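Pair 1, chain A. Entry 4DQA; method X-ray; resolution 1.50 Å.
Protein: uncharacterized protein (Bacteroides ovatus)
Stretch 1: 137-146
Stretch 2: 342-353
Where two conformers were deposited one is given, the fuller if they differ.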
# COMPACT_ATOMS: atom_id res chain seq x y z
N LEU A 137 3.41 -6.89 -2.82
CA LEU A 137 3.38 -6.43 -1.43
C LEU A 137 2.44 -7.32 -0.65
O LEU A 137 1.30 -7.51 -1.07
CB LEU A 137 2.89 -5.00 -1.35
CG LEU A 137 2.71 -4.36 0.03
CD1 LEU A 137 4.06 -4.37 0.72
CD2 LEU A 137 2.15 -2.93 -0.05
N LYS A 138 2.90 -7.85 0.48
CA LYS A 138 2.08 -8.69 1.33
C LYS A 138 2.27 -8.25 2.76
O LYS A 138 3.32 -7.72 3.12
CB LYS A 138 2.51 -10.15 1.24
CG LYS A 138 2.41 -10.76 -0.15
CD LYS A 138 2.95 -12.19 -0.19
N ILE A 139 1.26 -8.45 3.58
CA ILE A 139 1.39 -8.23 5.00
C ILE A 139 1.25 -9.60 5.68
O ILE A 139 0.24 -10.27 5.51
CB ILE A 139 0.32 -7.27 5.55
CG1 ILE A 139 0.48 -5.89 4.93
CG2 ILE A 139 0.43 -7.18 7.09
CD1 ILE A 139 -0.61 -4.91 5.29
N THR A 140 2.28 -9.99 6.43
CA THR A 140 2.32 -11.31 7.05
C THR A 140 2.42 -11.28 8.57
O THR A 140 2.47 -12.36 9.18
CB THR A 140 3.51 -12.10 6.53
OG1 THR A 140 4.69 -11.39 6.82
CG2 THR A 140 3.38 -12.31 5.02
N LYS A 141 2.40 -10.09 9.17
CA LYS A 141 2.46 -9.90 10.61
C LYS A 141 1.49 -8.81 10.99
O LYS A 141 1.26 -7.89 10.20
CB LYS A 141 3.88 -9.53 11.02
CG LYS A 141 4.92 -10.60 10.79
CD LYS A 141 6.29 -10.14 11.31
CE LYS A 141 7.31 -11.27 11.25
NZ LYS A 141 8.60 -10.86 11.87
N ALA A 142 0.95 -8.89 12.21
CA ALA A 142 0.04 -7.88 12.70
C ALA A 142 0.08 -7.78 14.21
O ALA A 142 0.63 -8.66 14.86
CB ALA A 142 -1.40 -8.16 12.21
N GLY A 143 -0.47 -6.71 14.77
CA GLY A 143 -0.40 -6.49 16.20
C GLY A 143 -1.57 -7.07 16.94
O GLY A 143 -2.72 -6.92 16.51
N ASN A 144 -1.28 -7.76 18.05
CA ASN A 144 -2.31 -8.39 18.87
C ASN A 144 -2.90 -7.47 19.90
O ASN A 144 -2.19 -6.75 20.59
CB ASN A 144 -1.76 -9.62 19.58
CG ASN A 144 -2.87 -10.52 20.08
OD1 ASN A 144 -3.69 -10.97 19.30
ND2 ASN A 144 -2.89 -10.76 21.35
N PHE A 145 -4.23 -7.53 20.04
CA PHE A 145 -4.95 -6.79 21.08
C PHE A 145 -5.81 -7.78 21.83
O PHE A 145 -6.62 -8.51 21.24
CB PHE A 145 -5.81 -5.70 20.45
CG PHE A 145 -5.01 -4.57 19.88
CD1 PHE A 145 -4.44 -4.68 18.62
CD2 PHE A 145 -4.79 -3.41 20.62
CE1 PHE A 145 -3.68 -3.68 18.12
CE2 PHE A 145 -4.03 -2.38 20.10
CZ PHE A 145 -3.47 -2.52 18.85
N SER A 146 -5.51 -7.89 23.11
CA SER A 146 -6.26 -8.67 24.05
C SER A 146 -6.13 -7.95 25.39
O SER A 146 -5.44 -8.42 26.30
CB SER A 146 -5.68 -10.07 24.12
OG SER A 146 -6.39 -10.87 25.06
N GLY A 342 2.21 -2.87 25.53
CA GLY A 342 3.02 -3.72 24.66
C GLY A 342 2.18 -4.42 23.63
O GLY A 342 1.25 -5.13 23.98
N ILE A 343 2.51 -4.22 22.37
CA ILE A 343 1.77 -4.81 21.27
C ILE A 343 2.59 -5.97 20.73
O ILE A 343 3.60 -5.78 20.04
CB ILE A 343 1.47 -3.80 20.18
CG1 ILE A 343 0.72 -2.57 20.73
CG2 ILE A 343 0.62 -4.47 19.09
CD1 ILE A 343 -0.52 -2.85 21.57
N THR A 344 2.20 -7.20 21.07
CA THR A 344 2.88 -8.37 20.56
C THR A 344 2.58 -8.52 19.07
O THR A 344 1.41 -8.47 18.66
CB THR A 344 2.45 -9.60 21.30
OG1 THR A 344 2.73 -9.41 22.69
CG2 THR A 344 3.17 -10.83 20.80
N ILE A 345 3.63 -8.69 18.28
CA ILE A 345 3.51 -8.85 16.83
C ILE A 345 3.38 -10.32 16.49
O ILE A 345 4.26 -11.14 16.77
CB ILE A 345 4.68 -8.21 16.09
CG1 ILE A 345 4.79 -6.73 16.45
CG2 ILE A 345 4.48 -8.37 14.57
CD1 ILE A 345 3.54 -5.92 16.25
N LYS A 346 2.22 -10.69 15.93
CA LYS A 346 1.89 -12.05 15.59
C LYS A 346 2.19 -12.31 14.12
O LYS A 346 2.09 -11.40 13.29
CB LYS A 346 0.40 -12.32 15.90
CG LYS A 346 0.09 -12.35 17.41
CD LYS A 346 -1.33 -12.89 17.70
CE LYS A 346 -1.47 -13.47 19.11
NZ LYS A 346 -2.90 -13.92 19.29
N THR A 347 2.57 -13.55 13.83
CA THR A 347 2.82 -14.02 12.47
C THR A 347 1.57 -14.71 11.98
O THR A 347 1.07 -15.66 12.58
CB THR A 347 4.02 -14.97 12.45
OG1 THR A 347 5.19 -14.24 12.82
CG2 THR A 347 4.25 -15.53 11.06
N LEU A 348 1.06 -14.21 10.87
CA LEU A 348 -0.21 -14.71 10.36
C LEU A 348 -0.06 -16.02 9.62
O LEU A 348 0.98 -16.30 9.04
CB LEU A 348 -0.80 -13.67 9.42
CG LEU A 348 -0.92 -12.25 9.98
CD1 LEU A 348 -1.49 -11.28 8.94
CD2 LEU A 348 -1.78 -12.20 11.23
N ASP A 349 -1.16 -16.78 9.57
CA ASP A 349 -1.19 -18.06 8.86
C ASP A 349 -1.06 -17.86 7.36
O ASP A 349 -0.55 -18.72 6.63
CB ASP A 349 -2.51 -18.78 9.14
CG ASP A 349 -2.60 -19.37 10.54
OD1 ASP A 349 -1.61 -19.34 11.32
OD2 ASP A 349 -3.68 -19.90 10.87
N ALA A 350 -1.52 -16.72 6.87
CA ALA A 350 -1.44 -16.38 5.47
C ALA A 350 -1.38 -14.87 5.37
O ALA A 350 -1.76 -14.19 6.31
CB ALA A 350 -2.66 -16.88 4.74
N PRO A 351 -0.91 -14.34 4.23
CA PRO A 351 -0.90 -12.88 4.06
C PRO A 351 -2.31 -12.31 4.16
O PRO A 351 -3.30 -13.00 3.81
CB PRO A 351 -0.34 -12.68 2.64
CG PRO A 351 0.37 -13.95 2.33
CD PRO A 351 -0.29 -15.04 3.08
N ILE A 352 -2.41 -11.09 4.64
CA ILE A 352 -3.70 -10.43 4.77
C ILE A 352 -4.44 -10.43 3.44
O ILE A 352 -3.89 -10.02 2.41
CB ILE A 352 -3.57 -8.99 5.30
CG1 ILE A 352 -3.11 -8.99 6.75
CG2 ILE A 352 -4.91 -8.22 5.14
CD1 ILE A 352 -3.08 -7.62 7.43
N ALA A 353 -5.67 -10.91 3.48
CA ALA A 353 -6.57 -10.94 2.33
C ALA A 353 -7.92 -10.46 2.81
O ALA A 353 -8.38 -10.88 3.86
CB ALA A 353 -6.68 -12.36 1.76
O HOH W 1 -1.23 -9.16 2.17
O HOH W 2 2.75 -14.91 7.96
O HOH W 3 -0.31 -7.30 22.53
O HOH W 4 -0.52 -9.96 23.33

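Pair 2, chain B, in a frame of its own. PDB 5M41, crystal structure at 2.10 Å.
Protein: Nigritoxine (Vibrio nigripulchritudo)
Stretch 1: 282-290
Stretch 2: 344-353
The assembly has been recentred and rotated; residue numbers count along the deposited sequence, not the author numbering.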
# COMPACT_ATOMS: atom_id res chain seq x y z
N ASN B 282 2.10 16.51 3.97
CA ASN B 282 2.17 17.85 3.36
C ASN B 282 1.62 17.91 1.94
O ASN B 282 1.00 18.91 1.54
CB ASN B 282 3.61 18.40 3.36
CG ASN B 282 3.84 19.44 4.45
OD1 ASN B 282 3.20 19.42 5.51
ND2 ASN B 282 4.77 20.36 4.19
N ILE B 283 1.88 16.86 1.15
CA ILE B 283 1.35 16.75 -0.20
C ILE B 283 -0.18 16.65 -0.12
O ILE B 283 -0.89 17.29 -0.91
CB ILE B 283 1.97 15.56 -1.00
CG1 ILE B 283 3.50 15.69 -1.14
CG2 ILE B 283 1.32 15.43 -2.37
CD1 ILE B 283 4.01 16.98 -1.75
N GLY B 284 -0.68 15.86 0.84
CA GLY B 284 -2.13 15.66 1.01
C GLY B 284 -2.80 15.22 -0.28
O GLY B 284 -3.74 15.86 -0.79
N ALA B 285 -2.31 14.11 -0.83
CA ALA B 285 -2.77 13.65 -2.15
C ALA B 285 -4.21 13.10 -2.15
O ALA B 285 -4.95 13.27 -3.14
CB ALA B 285 -1.79 12.63 -2.74
N TRP B 286 -4.61 12.49 -1.03
CA TRP B 286 -5.83 11.68 -0.96
C TRP B 286 -6.85 12.16 0.06
O TRP B 286 -6.49 12.56 1.16
CB TRP B 286 -5.45 10.23 -0.69
CG TRP B 286 -4.56 9.69 -1.80
CD1 TRP B 286 -3.21 9.39 -1.74
CD2 TRP B 286 -4.94 9.44 -3.21
NE1 TRP B 286 -2.75 8.93 -2.95
CE2 TRP B 286 -3.74 8.94 -3.87
CE3 TRP B 286 -6.13 9.54 -3.93
CZ2 TRP B 286 -3.75 8.59 -5.22
CZ3 TRP B 286 -6.13 9.18 -5.28
CH2 TRP B 286 -4.96 8.71 -5.91
N ILE B 287 -8.13 12.10 -0.32
CA ILE B 287 -9.23 12.47 0.55
C ILE B 287 -9.98 11.19 0.89
O ILE B 287 -10.47 10.50 0.01
CB ILE B 287 -10.25 13.40 -0.17
CG1 ILE B 287 -9.59 14.71 -0.60
CG2 ILE B 287 -11.49 13.67 0.72
CD1 ILE B 287 -10.32 15.38 -1.76
N ASP B 288 -10.10 10.90 2.18
CA ASP B 288 -10.88 9.76 2.66
C ASP B 288 -12.30 9.76 2.12
O ASP B 288 -12.93 10.81 1.98
CB ASP B 288 -10.93 9.77 4.19
CG ASP B 288 -9.91 8.83 4.81
OD1 ASP B 288 -10.27 8.21 5.83
OD2 ASP B 288 -8.77 8.69 4.29
N SER B 289 -12.81 8.56 1.82
CA SER B 289 -14.23 8.39 1.61
C SER B 289 -14.98 8.52 2.95
O SER B 289 -16.12 8.99 3.01
CB SER B 289 -14.51 7.02 0.99
OG SER B 289 -15.90 6.80 0.98
N GLY B 290 -14.33 8.10 4.04
CA GLY B 290 -14.97 7.97 5.33
C GLY B 290 -15.60 6.60 5.58
O GLY B 290 -16.11 6.36 6.67
N LYS B 344 -10.20 0.47 1.44
CA LYS B 344 -10.69 1.81 1.62
C LYS B 344 -10.38 2.61 0.37
O LYS B 344 -9.26 2.56 -0.13
CB LYS B 344 -10.00 2.46 2.83
CG LYS B 344 -10.64 3.75 3.31
CD LYS B 344 -10.32 4.03 4.79
CE LYS B 344 -11.12 5.24 5.32
NZ LYS B 344 -11.39 5.10 6.79
N LEU B 345 -11.37 3.37 -0.12
CA LEU B 345 -11.24 4.21 -1.31
C LEU B 345 -10.94 5.62 -0.87
O LEU B 345 -11.46 6.08 0.16
CB LEU B 345 -12.56 4.27 -2.09
CG LEU B 345 -13.07 2.93 -2.61
CD1 LEU B 345 -14.48 3.11 -3.14
CD2 LEU B 345 -12.13 2.39 -3.69
N SER B 346 -10.09 6.30 -1.66
CA SER B 346 -9.85 7.72 -1.49
C SER B 346 -10.01 8.35 -2.85
O SER B 346 -9.68 7.75 -3.86
CB SER B 346 -8.43 7.99 -1.00
OG SER B 346 -8.17 7.47 0.29
N LYS B 347 -10.51 9.57 -2.86
CA LYS B 347 -10.59 10.36 -4.06
C LYS B 347 -9.37 11.27 -4.04
O LYS B 347 -8.90 11.65 -2.97
CB LYS B 347 -11.88 11.18 -4.06
CG LYS B 347 -12.35 11.58 -5.45
CD LYS B 347 -13.48 12.61 -5.42
CE LYS B 347 -14.69 12.13 -4.63
NZ LYS B 347 -15.81 13.10 -4.72
N VAL B 348 -8.85 11.60 -5.22
CA VAL B 348 -7.67 12.43 -5.32
C VAL B 348 -8.03 13.85 -4.92
O VAL B 348 -9.13 14.32 -5.23
CB VAL B 348 -7.00 12.35 -6.74
CG1 VAL B 348 -7.85 13.03 -7.81
CG2 VAL B 348 -5.61 12.93 -6.70
N SER B 349 -7.15 14.52 -4.19
CA SER B 349 -7.38 15.91 -3.92
C SER B 349 -7.18 16.73 -5.20
O SER B 349 -6.13 16.65 -5.82
CB SER B 349 -6.46 16.43 -2.83
OG SER B 349 -6.59 17.84 -2.81
N LYS B 350 -8.19 17.49 -5.59
CA LYS B 350 -8.08 18.45 -6.70
C LYS B 350 -6.99 19.50 -6.47
O LYS B 350 -6.42 20.03 -7.43
CB LYS B 350 -9.45 19.07 -7.01
CG LYS B 350 -10.26 18.22 -7.99
CD LYS B 350 -11.60 17.74 -7.42
CE LYS B 350 -12.08 16.49 -8.16
NZ LYS B 350 -13.24 15.81 -7.51
N ASN B 351 -6.67 19.76 -5.20
CA ASN B 351 -5.50 20.54 -4.81
C ASN B 351 -4.12 19.98 -5.20
O ASN B 351 -3.12 20.72 -5.23
CB ASN B 351 -5.53 20.74 -3.30
CG ASN B 351 -5.06 22.11 -2.89
OD1 ASN B 351 -5.34 23.10 -3.57
ND2 ASN B 351 -4.34 22.19 -1.77
N LEU B 352 -4.05 18.68 -5.50
CA LEU B 352 -2.77 18.01 -5.79
C LEU B 352 -2.08 18.51 -7.06
O LEU B 352 -0.86 18.66 -7.07
CB LEU B 352 -2.99 16.49 -5.89
CG LEU B 352 -1.78 15.60 -6.18
CD1 LEU B 352 -0.82 15.65 -5.01
CD2 LEU B 352 -2.19 14.15 -6.44
N GLY B 353 -2.85 18.74 -8.11
CA GLY B 353 -2.33 19.03 -9.45
C GLY B 353 -3.00 18.12 -10.47
O GLY B 353 -4.05 17.55 -10.19
O HOH W 5 -7.31 8.91 2.13

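Backbone hydrogen bonds fix how two antiparallel strands meet, but leave open what fills the space around them. Pairs 1 and 2 illustrate the principle: the N, CA and C atoms of 14 central residues superpose with an RMSD of 0.9 Å, and the strands run at 129° in one and 132° in the other.

The shared ladder begins where the second stretch leaves its strand. In pair 1 Leu A348 N donates to Thr A140 O (2.9 Å); at the matched positions of pair 2 Ser B349 N donates to Ala B285 O (2.7 Å). Next comes a reciprocal pair. Ala A142 N reaches Lys A346 O at 3.0 Å and Lys A346 N returns to Ala A142 O at 2.8 Å, while Ile B287 N bonds Lys B347 O at 2.8 Å and Lys B347 N bonds Ile B287 O at 3.0 Å. A last rung links Asn A144 N to Thr A344 O (2.8 Å), and, longer, Ser B289 N to Leu B345 O (3.3 Å).

On this common frame the bulk is redistributed. Ala A142 matches Ile B287, and Leu A348 matches Ser B349. In pair 1 the small residue lies on the first stretch and the large one on the second, with Ala A142 CB 4.2 Å from Leu A348 CD2. Pair 2 reverses the sizes: Ile B287 CD1 extends to 4.1 Å from Ser B349 CB. Either way, one long side chain covers a short one.

Lys A141 and Trp B286 begin alike, both with chi1 m. Lys A141 CB packs against Ile A345 CG2 (3.8 Å), and the end of the lysine leads away. The indole instead returns to the partner strand: Trp B286 CZ3 lies 3.6 Å from Val B348 CB, with CG2 of that valine over one ring face. Val B348 occupies the place of Thr A347.

Gly A143 and Asp B288 differ sharply in character. Beside the glycine, Ile A343 CG2 lies 3.7 Å from Gly A143 CA, and an ideal CB would clash with that methyl. Asp B288 instead makes polar contacts: a salt bridge from Asp B288 OD1 to Lys B344 NZ (3.4 Å), and a water that donates to Asp B288 OD2 (2.6 Å) and also bonds Ser B346 OG (2.5 Å). Ser B346 matches Ile A345, whose CD1 approaches Gly A143 CA at 4.0 Å. The same bridge thus accommodates an apolar filling in one pair and a hydrated, charged one in the other.

Asn A144 and Ser B289 both point toward the other stretch. Lys A346 NZ gives Asn A144 OD1 a weak hydrogen bond (3.1 Å), whereas the end of the matched Lys B347 leads away.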